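Local coordinates for protein conk-C1 (Conus cocceus, PDB 6YHT) that probably blocks potassium channels by a molecular lid mechanism, as a Kunitz-type cone snail venom toxin, at residues E19-Y24 / N45-F50; Y7-S12 / G40-N45. All coordinates share one frame; numbering follows the deposited sequence.

Interaction 1. Residues E19-Y24 / N45-F50; sequences EKRIYY and NFIHTF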
ATOM      1  N   GLU A  19       0.043  -1.048  12.001  1.00 68.39           N
ATOM      2  CA  GLU A  19       1.292  -1.248  11.284  1.00 70.09           C
ATOM      3  C   GLU A  19       1.519  -0.150  10.254  1.00 69.03           C
ATOM      4  O   GLU A  19       0.601   0.240   9.527  1.00 69.12           O
ATOM      5  CB  GLU A  19       1.299  -2.600  10.579  1.00 70.50           C
ATOM      6  CG  GLU A  19       1.148  -3.809  11.476  1.00 79.14           C
ATOM      7  CD  GLU A  19       1.296  -5.094  10.688  1.00 79.47           C
ATOM      8  OE1 GLU A  19       2.250  -5.183   9.882  1.00 76.67           O
ATOM      9  OE2 GLU A  19       0.449  -5.997  10.850  1.00 82.19           O
ATOM     10  N   LYS A  20       2.761   0.320  10.167  1.00 66.98           N
ATOM     11  CA  LYS A  20       3.157   1.240   9.112  1.00 66.56           C
ATOM     12  C   LYS A  20       3.421   0.453   7.825  1.00 69.08           C
ATOM     13  O   LYS A  20       4.267  -0.444   7.800  1.00 70.72           O
ATOM     14  CB  LYS A  20       4.382   2.045   9.551  1.00 68.52           C
ATOM     15  CG  LYS A  20       4.942   2.963   8.462  1.00 78.96           C
ATOM     16  CD  LYS A  20       6.375   3.430   8.738  1.00 79.49           C
ATOM     17  CE  LYS A  20       6.512   4.946   8.519  1.00 83.30           C
ATOM     18  NZ  LYS A  20       7.601   5.614   9.315  1.00 86.10           N
ATOM     19  N   ARG A  21       2.674   0.767   6.769  1.00 64.76           N
ATOM     20  CA  ARG A  21       2.825   0.141   5.463  1.00 58.90           C
ATOM     21  C   ARG A  21       2.997   1.226   4.402  1.00 57.95           C
ATOM     22  O   ARG A  21       2.845   2.418   4.675  1.00 57.67           O
ATOM     23  CB  ARG A  21       1.621  -0.745   5.138  1.00 57.54           C
ATOM     24  CG  ARG A  21       1.488  -1.989   6.015  1.00 63.50           C
ATOM     25  CD  ARG A  21       2.630  -2.974   5.786  1.00 64.44           C
ATOM     26  NE  ARG A  21       2.495  -4.153   6.639  1.00 65.62           N
ATOM     27  CZ  ARG A  21       1.889  -5.280   6.279  1.00 63.34           C
ATOM     28  NH1 ARG A  21       1.357  -5.404   5.068  1.00 64.39           N
ATOM     29  NH2 ARG A  21       1.818  -6.292   7.128  1.00 66.04           N
ATOM     30  N   ILE A  22       3.318   0.804   3.177  1.00 57.01           N
ATOM     31  CA  ILE A  22       3.490   1.695   2.032  1.00 54.42           C
ATOM     32  C   ILE A  22       2.496   1.293   0.952  1.00 55.03           C
ATOM     33  O   ILE A  22       2.327   0.101   0.674  1.00 54.32           O
ATOM     34  CB  ILE A  22       4.928   1.627   1.468  1.00 54.52           C
ATOM     35  CG1 ILE A  22       5.961   1.828   2.576  1.00 60.61           C
ATOM     36  CG2 ILE A  22       5.153   2.644   0.344  1.00 51.74           C
ATOM     37  CD1 ILE A  22       5.863   3.151   3.277  1.00 58.01           C
ATOM     38  N   TYR A  23       1.869   2.289   0.320  1.00 47.71           N
ATOM     39  CA  TYR A  23       1.003   2.081  -0.834  1.00 51.10           C
ATOM     40  C   TYR A  23       1.420   3.021  -1.947  1.00 52.61           C
ATOM     41  O   TYR A  23       2.012   4.080  -1.705  1.00 52.79           O
ATOM     42  CB  TYR A  23      -0.483   2.313  -0.509  1.00 49.34           C
ATOM     43  CG  TYR A  23      -0.909   3.769  -0.499  1.00 51.44           C
ATOM     44  CD1 TYR A  23      -0.545   4.601   0.547  1.00 48.19           C
ATOM     45  CD2 TYR A  23      -1.696   4.307  -1.521  1.00 51.71           C
ATOM     46  CE1 TYR A  23      -0.935   5.944   0.584  1.00 48.17           C
ATOM     47  CE2 TYR A  23      -2.100   5.663  -1.492  1.00 49.57           C
ATOM     48  CZ  TYR A  23      -1.710   6.463  -0.432  1.00 48.96           C
ATOM     49  OH  TYR A  23      -2.081   7.801  -0.378  1.00 50.00           O
ATOM     50  N   TYR A  24       1.100   2.618  -3.179  1.00 51.38           N
ATOM     51  CA  TYR A  24       1.316   3.449  -4.361  1.00 52.01           C
ATOM     52  C   TYR A  24       0.087   4.322  -4.571  1.00 55.53           C
ATOM     53  O   TYR A  24      -0.997   3.817  -4.888  1.00 51.20           O
ATOM     54  CB  TYR A  24       1.584   2.609  -5.609  1.00 49.49           C
ATOM     55  CG  TYR A  24       1.766   3.459  -6.856  1.00 52.94           C
ATOM     56  CD1 TYR A  24       2.884   4.276  -7.006  1.00 54.80           C
ATOM     57  CD2 TYR A  24       0.822   3.454  -7.864  1.00 55.19           C
ATOM     58  CE1 TYR A  24       3.053   5.059  -8.135  1.00 60.51           C
ATOM     59  CE2 TYR A  24       0.984   4.236  -9.006  1.00 56.63           C
ATOM     60  CZ  TYR A  24       2.099   5.034  -9.130  1.00 59.05           C
ATOM     61  OH  TYR A  24       2.253   5.814 -10.250  1.00 62.05           O
ATOM     62  N   ASN A  45      -0.140  -2.696  -0.874  1.00 52.40           N
ATOM     63  CA  ASN A  45       0.221  -2.771   0.541  1.00 51.96           C
ATOM     64  C   ASN A  45       1.616  -3.397   0.574  1.00 53.71           C
ATOM     65  O   ASN A  45       1.753  -4.595   0.341  1.00 54.50           O
ATOM     66  CB  ASN A  45      -0.806  -3.617   1.288  1.00 58.18           C
ATOM     67  CG  ASN A  45      -0.500  -3.787   2.771  1.00 56.60           C
ATOM     68  OD1 ASN A  45       0.641  -3.704   3.203  1.00 65.12           O
ATOM     69  ND2 ASN A  45      -1.533  -4.067   3.548  1.00 55.80           N
ATOM     70  N   PHE A  46       2.636  -2.585   0.811  1.00 54.05           N
ATOM     71  CA  PHE A  46       4.006  -3.069   0.771  1.00 55.98           C
ATOM     72  C   PHE A  46       4.667  -2.885   2.126  1.00 58.92           C
ATOM     73  O   PHE A  46       4.342  -1.953   2.870  1.00 57.30           O
ATOM     74  CB  PHE A  46       4.830  -2.335  -0.271  1.00 54.44           C
ATOM     75  CG  PHE A  46       4.270  -2.402  -1.663  1.00 59.55           C
ATOM     76  CD1 PHE A  46       4.737  -3.341  -2.566  1.00 60.13           C
ATOM     77  CD2 PHE A  46       3.315  -1.496  -2.081  1.00 56.93           C
ATOM     78  CE1 PHE A  46       4.238  -3.393  -3.859  1.00 61.47           C
ATOM     79  CE2 PHE A  46       2.817  -1.539  -3.358  1.00 55.27           C
ATOM     80  CZ  PHE A  46       3.284  -2.486  -4.260  1.00 57.74           C
ATOM     81  N   ILE A  47       5.625  -3.760   2.428  1.00 56.37           N
ATOM     82  CA  ILE A  47       6.331  -3.671   3.706  1.00 55.59           C
ATOM     83  C   ILE A  47       7.350  -2.547   3.676  1.00 62.45           C
ATOM     84  O   ILE A  47       7.596  -1.883   4.690  1.00 60.73           O
ATOM     85  CB  ILE A  47       7.008  -5.011   4.039  1.00 60.73           C
ATOM     86  CG1 ILE A  47       5.981  -6.130   4.130  1.00 65.53           C
ATOM     87  CG2 ILE A  47       7.778  -4.887   5.341  1.00 61.52           C
ATOM     88  CD1 ILE A  47       5.499  -6.418   5.540  1.00 68.93           C
ATOM     89  N   HIS A  48       7.972  -2.320   2.521  1.00 58.96           N
ATOM     90  CA  HIS A  48       9.012  -1.321   2.384  1.00 58.43           C
ATOM     91  C   HIS A  48       8.751  -0.448   1.178  1.00 59.76           C
ATOM     92  O   HIS A  48       8.050  -0.835   0.237  1.00 58.43           O
ATOM     93  CB  HIS A  48      10.405  -1.957   2.259  1.00 53.91           C
ATOM     94  CG  HIS A  48      10.936  -2.429   3.562  1.00 57.59           C
ATOM     95  ND1 HIS A  48      10.991  -3.760   3.896  1.00 58.91           N
ATOM     96  CD2 HIS A  48      11.366  -1.746   4.643  1.00 55.26           C
ATOM     97  CE1 HIS A  48      11.466  -3.878   5.118  1.00 57.05           C
ATOM     98  NE2 HIS A  48      11.698  -2.674   5.598  1.00 52.46           N
ATOM     99  N   THR A  49       9.364   0.738   1.226  1.00 61.06           N
ATOM    100  CA  THR A  49       9.194   1.710   0.161  1.00 59.27           C
ATOM    101  C   THR A  49       9.785   1.196  -1.131  1.00 57.83           C
ATOM    102  O   THR A  49       9.180   1.337  -2.199  1.00 58.92           O
ATOM    103  CB  THR A  49       9.847   3.030   0.564  1.00 64.58           C
ATOM    104  OG1 THR A  49       9.258   3.489   1.786  1.00 60.10           O
ATOM    105  CG2 THR A  49       9.631   4.070  -0.501  1.00 64.64           C
ATOM    106  N   PHE A  50      10.966   0.584  -1.054  1.00 56.09           N
ATOM    107  CA  PHE A  50      11.590   0.030  -2.247  1.00 56.04           C
ATOM    108  C   PHE A  50      10.648  -0.927  -2.982  1.00 55.69           C
ATOM    109  O   PHE A  50      10.523  -0.880  -4.211  1.00 62.63           O
ATOM    110  CB  PHE A  50      12.889  -0.685  -1.872  1.00 54.78           C
ATOM    111  CG  PHE A  50      13.490  -1.431  -3.021  1.00 64.61           C
ATOM    112  CD1 PHE A  50      14.158  -0.754  -4.015  1.00 65.14           C
ATOM    113  CD2 PHE A  50      13.356  -2.801  -3.126  1.00 63.80           C
ATOM    114  CE1 PHE A  50      14.697  -1.429  -5.088  1.00 65.75           C
ATOM    115  CE2 PHE A  50      13.892  -3.480  -4.191  1.00 62.79           C
ATOM    116  CZ  PHE A  50      14.565  -2.798  -5.170  1.00 64.20           C
TER
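Arg-21 runs alongside Ile-47 and slants across Asn-45, where segment 19-24, on strand 19-25, meets 45-50. Its CB packs against two oxygens, Asn-45 OD1 and Phe-46 O. CG lies next to Asn-45 OD1. The chain bends at chi2 (-66°), which keeps CD close to the same amide oxygen and to Phe-46 O. At the tip, NH1 donates to Asn-45 OD1 at 2.6 Å. That oxygen lies at the guanidinium edge, near its plane, and the two flat groups are turned 59° apart. Ile-47 CD1 covers one guanidinium face over its centre, 3.9 Å from Arg-21 CZ. NH2 forms a salt bridge with Glu-19 OE1 at 3.0 Å, and this oxygen lies somewhat out of the guanidinium plane. NH1 and NH2 thus each have a bonding partner.

Beside it, Ile-22 and Phe-46 form a single antiparallel bridge, a hydrogen-bonded pair. Ile-22 N donates to Phe-46 O at 3.0 Å, and Phe-46 N to Ile-22 O at 2.7 Å. The same Ile-22 O lies at the edge of the Phe-46 ring. Ile-22 CD1 touches Thr-49 OG1 at 3.7 Å, in the first turn of helix 49-56. Cys-52 of that helix also touches Ile-22 and Phe-46. This short bridge, joining the central hairpin to the segment that leads into the C-terminal helix, is characteristic of the Kunitz/BPTI fold.

Interaction 2. Residues Y7-S12 / G40-N45; sequences YEPADS and GGNANN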
ATOM      1  N   TYR A   7      -3.295   0.463  -8.852  1.00 57.82           N
ATOM      2  CA  TYR A   7      -4.463   1.336  -8.846  1.00 56.19           C
ATOM      3  C   TYR A   7      -5.489   0.919  -7.805  1.00 57.53           C
ATOM      4  O   TYR A   7      -6.550   1.540  -7.697  1.00 51.56           O
ATOM      5  CB  TYR A   7      -5.110   1.375 -10.231  1.00 60.45           C
ATOM      6  CG  TYR A   7      -4.191   1.899 -11.314  1.00 60.07           C
ATOM      7  CD1 TYR A   7      -4.025   3.259 -11.502  1.00 58.62           C
ATOM      8  CD2 TYR A   7      -3.501   1.035 -12.147  1.00 66.08           C
ATOM      9  CE1 TYR A   7      -3.181   3.753 -12.483  1.00 70.50           C
ATOM     10  CE2 TYR A   7      -2.655   1.516 -13.140  1.00 71.45           C
ATOM     11  CZ  TYR A   7      -2.504   2.878 -13.306  1.00 68.06           C
ATOM     12  OH  TYR A   7      -1.672   3.374 -14.286  1.00 77.13           O
ATOM     13  N   GLU A   8      -5.201  -0.104  -7.037  1.00 54.19           N
ATOM     14  CA  GLU A   8      -6.069  -0.444  -5.925  1.00 54.89           C
ATOM     15  C   GLU A   8      -5.947   0.639  -4.868  1.00 59.37           C
ATOM     16  O   GLU A   8      -4.831   1.073  -4.563  1.00 58.46           O
ATOM     17  CB  GLU A   8      -5.692  -1.802  -5.337  1.00 57.08           C
ATOM     18  CG  GLU A   8      -6.060  -2.978  -6.219  1.00 58.73           C
ATOM     19  CD  GLU A   8      -5.802  -4.317  -5.553  1.00 60.71           C
ATOM     20  OE1 GLU A   8      -5.100  -4.349  -4.520  1.00 64.18           O
ATOM     21  OE2 GLU A   8      -6.290  -5.339  -6.072  1.00 69.11           O
ATOM     22  N   PRO A   9      -7.052   1.122  -4.309  1.00 53.20           N
ATOM     23  CA  PRO A   9      -6.965   2.160  -3.281  1.00 49.87           C
ATOM     24  C   PRO A   9      -6.380   1.602  -2.001  1.00 56.71           C
ATOM     25  O   PRO A   9      -6.559   0.429  -1.671  1.00 58.12           O
ATOM     26  CB  PRO A   9      -8.428   2.571  -3.064  1.00 52.44           C
ATOM     27  CG  PRO A   9      -9.151   2.089  -4.278  1.00 49.41           C
ATOM     28  CD  PRO A   9      -8.436   0.854  -4.715  1.00 55.85           C
ATOM     29  N   ALA A  10      -5.700   2.471  -1.261  1.00 49.57           N
ATOM     30  CA  ALA A  10      -5.181   2.102   0.041  1.00 49.69           C
ATOM     31  C   ALA A  10      -6.315   1.653   0.952  1.00 52.39           C
ATOM     32  O   ALA A  10      -7.391   2.248   0.959  1.00 55.60           O
ATOM     33  CB  ALA A  10      -4.448   3.289   0.653  1.00 45.73           C
ATOM     34  N   ASP A  11      -6.052   0.623   1.760  1.00 55.99           N
ATOM     35  CA  ASP A  11      -7.085  -0.028   2.568  1.00 53.84           C
ATOM     36  C   ASP A  11      -6.472  -0.461   3.890  1.00 55.09           C
ATOM     37  O   ASP A  11      -5.623  -1.353   3.915  1.00 60.77           O
ATOM     38  CB  ASP A  11      -7.656  -1.233   1.820  1.00 56.36           C
ATOM     39  CG  ASP A  11      -8.865  -1.835   2.501  1.00 59.33           C
ATOM     40  OD1 ASP A  11      -9.040  -1.646   3.719  1.00 61.24           O
ATOM     41  OD2 ASP A  11      -9.648  -2.494   1.791  1.00 66.91           O
ATOM     42  N   SER A  12      -6.918   0.134   4.993  1.00 53.24           N
ATOM     43  CA  SER A  12      -6.340  -0.219   6.284  1.00 56.25           C
ATOM     44  C   SER A  12      -6.709  -1.617   6.744  1.00 62.62           C
ATOM     45  O   SER A  12      -6.168  -2.067   7.763  1.00 67.84           O
ATOM     46  CB  SER A  12      -6.771   0.770   7.360  1.00 58.80           C
ATOM     47  OG  SER A  12      -8.147   0.617   7.645  1.00 58.75           O
ATOM     48  N   GLY A  40      -6.606  -8.448   6.240  1.00 66.30           N
ATOM     49  CA  GLY A  40      -7.411  -8.024   5.108  1.00 67.47           C
ATOM     50  C   GLY A  40      -6.710  -7.018   4.215  1.00 66.49           C
ATOM     51  O   GLY A  40      -5.486  -7.054   4.061  1.00 68.15           O
ATOM     52  N   GLY A  41      -7.467  -6.103   3.630  1.00 65.71           N
ATOM     53  CA  GLY A  41      -6.870  -5.114   2.759  1.00 63.59           C
ATOM     54  C   GLY A  41      -6.762  -5.648   1.355  1.00 63.17           C
ATOM     55  O   GLY A  41      -7.532  -6.527   0.978  1.00 68.65           O
ATOM     56  N   ASN A  42      -5.821  -5.141   0.571  1.00 57.95           N
ATOM     57  CA  ASN A  42      -5.698  -5.562  -0.809  1.00 55.26           C
ATOM     58  C   ASN A  42      -4.218  -5.616  -1.123  1.00 53.76           C
ATOM     59  O   ASN A  42      -3.385  -5.547  -0.221  1.00 57.98           O
ATOM     60  CB  ASN A  42      -6.484  -4.631  -1.741  1.00 59.12           C
ATOM     61  CG  ASN A  42      -6.122  -3.164  -1.548  1.00 62.06           C
ATOM     62  OD1 ASN A  42      -4.988  -2.837  -1.205  1.00 57.21           O
ATOM     63  ND2 ASN A  42      -7.093  -2.269  -1.786  1.00 56.48           N
ATOM     64  N   ALA A  43      -3.880  -5.694  -2.406  1.00 51.16           N
ATOM     65  CA  ALA A  43      -2.492  -5.899  -2.792  1.00 55.56           C
ATOM     66  C   ALA A  43      -1.688  -4.608  -2.901  1.00 54.88           C
ATOM     67  O   ALA A  43      -0.475  -4.672  -3.124  1.00 55.09           O
ATOM     68  CB  ALA A  43      -2.417  -6.668  -4.121  1.00 57.83           C
ATOM     69  N   ASN A  44      -2.305  -3.439  -2.729  1.00 55.26           N
ATOM     70  CA  ASN A  44      -1.550  -2.184  -2.745  1.00 55.38           C
ATOM     71  C   ASN A  44      -1.080  -1.874  -1.327  1.00 54.66           C
ATOM     72  O   ASN A  44      -1.534  -0.942  -0.665  1.00 54.89           O
ATOM     73  CB  ASN A  44      -2.389  -1.055  -3.323  1.00 57.62           C
ATOM     74  CG  ASN A  44      -1.552   0.146  -3.697  1.00 56.41           C
ATOM     75  OD1 ASN A  44      -0.313   0.134  -3.570  1.00 51.34           O
ATOM     76  ND2 ASN A  44      -2.219   1.205  -4.140  1.00 52.60           N
ATOM     77  N   ASN A  45      -0.140  -2.696  -0.874  1.00 52.40           N
ATOM     78  CA  ASN A  45       0.221  -2.771   0.541  1.00 51.96           C
ATOM     79  C   ASN A  45       1.616  -3.397   0.574  1.00 53.71           C
ATOM     80  O   ASN A  45       1.753  -4.595   0.341  1.00 54.50           O
ATOM     81  CB  ASN A  45      -0.806  -3.617   1.288  1.00 58.18           C
ATOM     82  CG  ASN A  45      -0.500  -3.787   2.771  1.00 56.60           C
ATOM     83  OD1 ASN A  45       0.641  -3.704   3.203  1.00 65.12           O
ATOM     84  ND2 ASN A  45      -1.533  -4.067   3.548  1.00 55.80           N
TER
HETATM   85  O   HOH W   1      -3.832  -1.159   0.545  1.00 50.72           O
HETATM   86  O   HOH W   2      -4.293  -3.055   2.219  1.00 55.55           O
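The amide of Asn-42 points its ND2 at Pro-9 O, and the amide of Asn-44 points its ND2 at Glu-8 O. Each acceptor lies in the plane of its amide, at the edge. The Glu-8 and Asn-42 side chains run past each other head to tail, their carboxylate and amide planes 41° apart. Glu-8 OE1 comes within 3.1 Å of Asn-42 CB.

The contact joins two loops of the Kunitz fold, and an Asx turn shapes one of them: Asn-42 OD1 accepts from Asn-44 N at 3.1 Å. CG of Asn-42 is tucked over its own backbone, flanked by N and C (chi1 53°). In this position the amide oxygen serves its own loop while ND2 crosses to the other. The two crossing amide bonds are nearly straight. Asn-42 ND2 to Pro-9 O is 2.8 Å, and Asn-44 ND2 to Glu-8 O is 2.6 Å. Asn-44 is buried, and its OD1 is taken by Tyr-24 N of strand 19-25, so both ends of this amide are satisfied. Glu-8 OE1 also accepts from the backbone, bonding Ala-43 N at 2.8 Å.

Further along, Asp-11 CG lies 3.8 Å from Gly-41 CA, while Asp-11 OD1 bonds Gly-13 N. Gly-41 has a positive phi (86°), which suits glycine. Two waters bridge the loops. One donates to Asn-42 OD1 and Asn-44 O and accepts a weak bond from Asp-11 N. The other accepts from Asn-42 N and Asn-45 ND2 and donates to Asp-11 O (2.7 Å).

Interactions 1 and 2 have centres about 10 Å apart and share Asn-45. Their segments alternate along the chain: 7-12, 19-24, 40-45, then 45-50. Interaction 2 ties the loop before strand 19-25 to the loop after strand 30-36. Interaction 1 carries the same chain on across strand 19-25 and into helix 49-56. The two contacts also touch directly, where the Tyr-23 side chain packs on Ala-10 CB and Asn-44 O. In this small Kunitz toxin, residues 40-50 thus run from the loop paired with 7-12, past strand 19-25 of the hairpin, to helix 49-56.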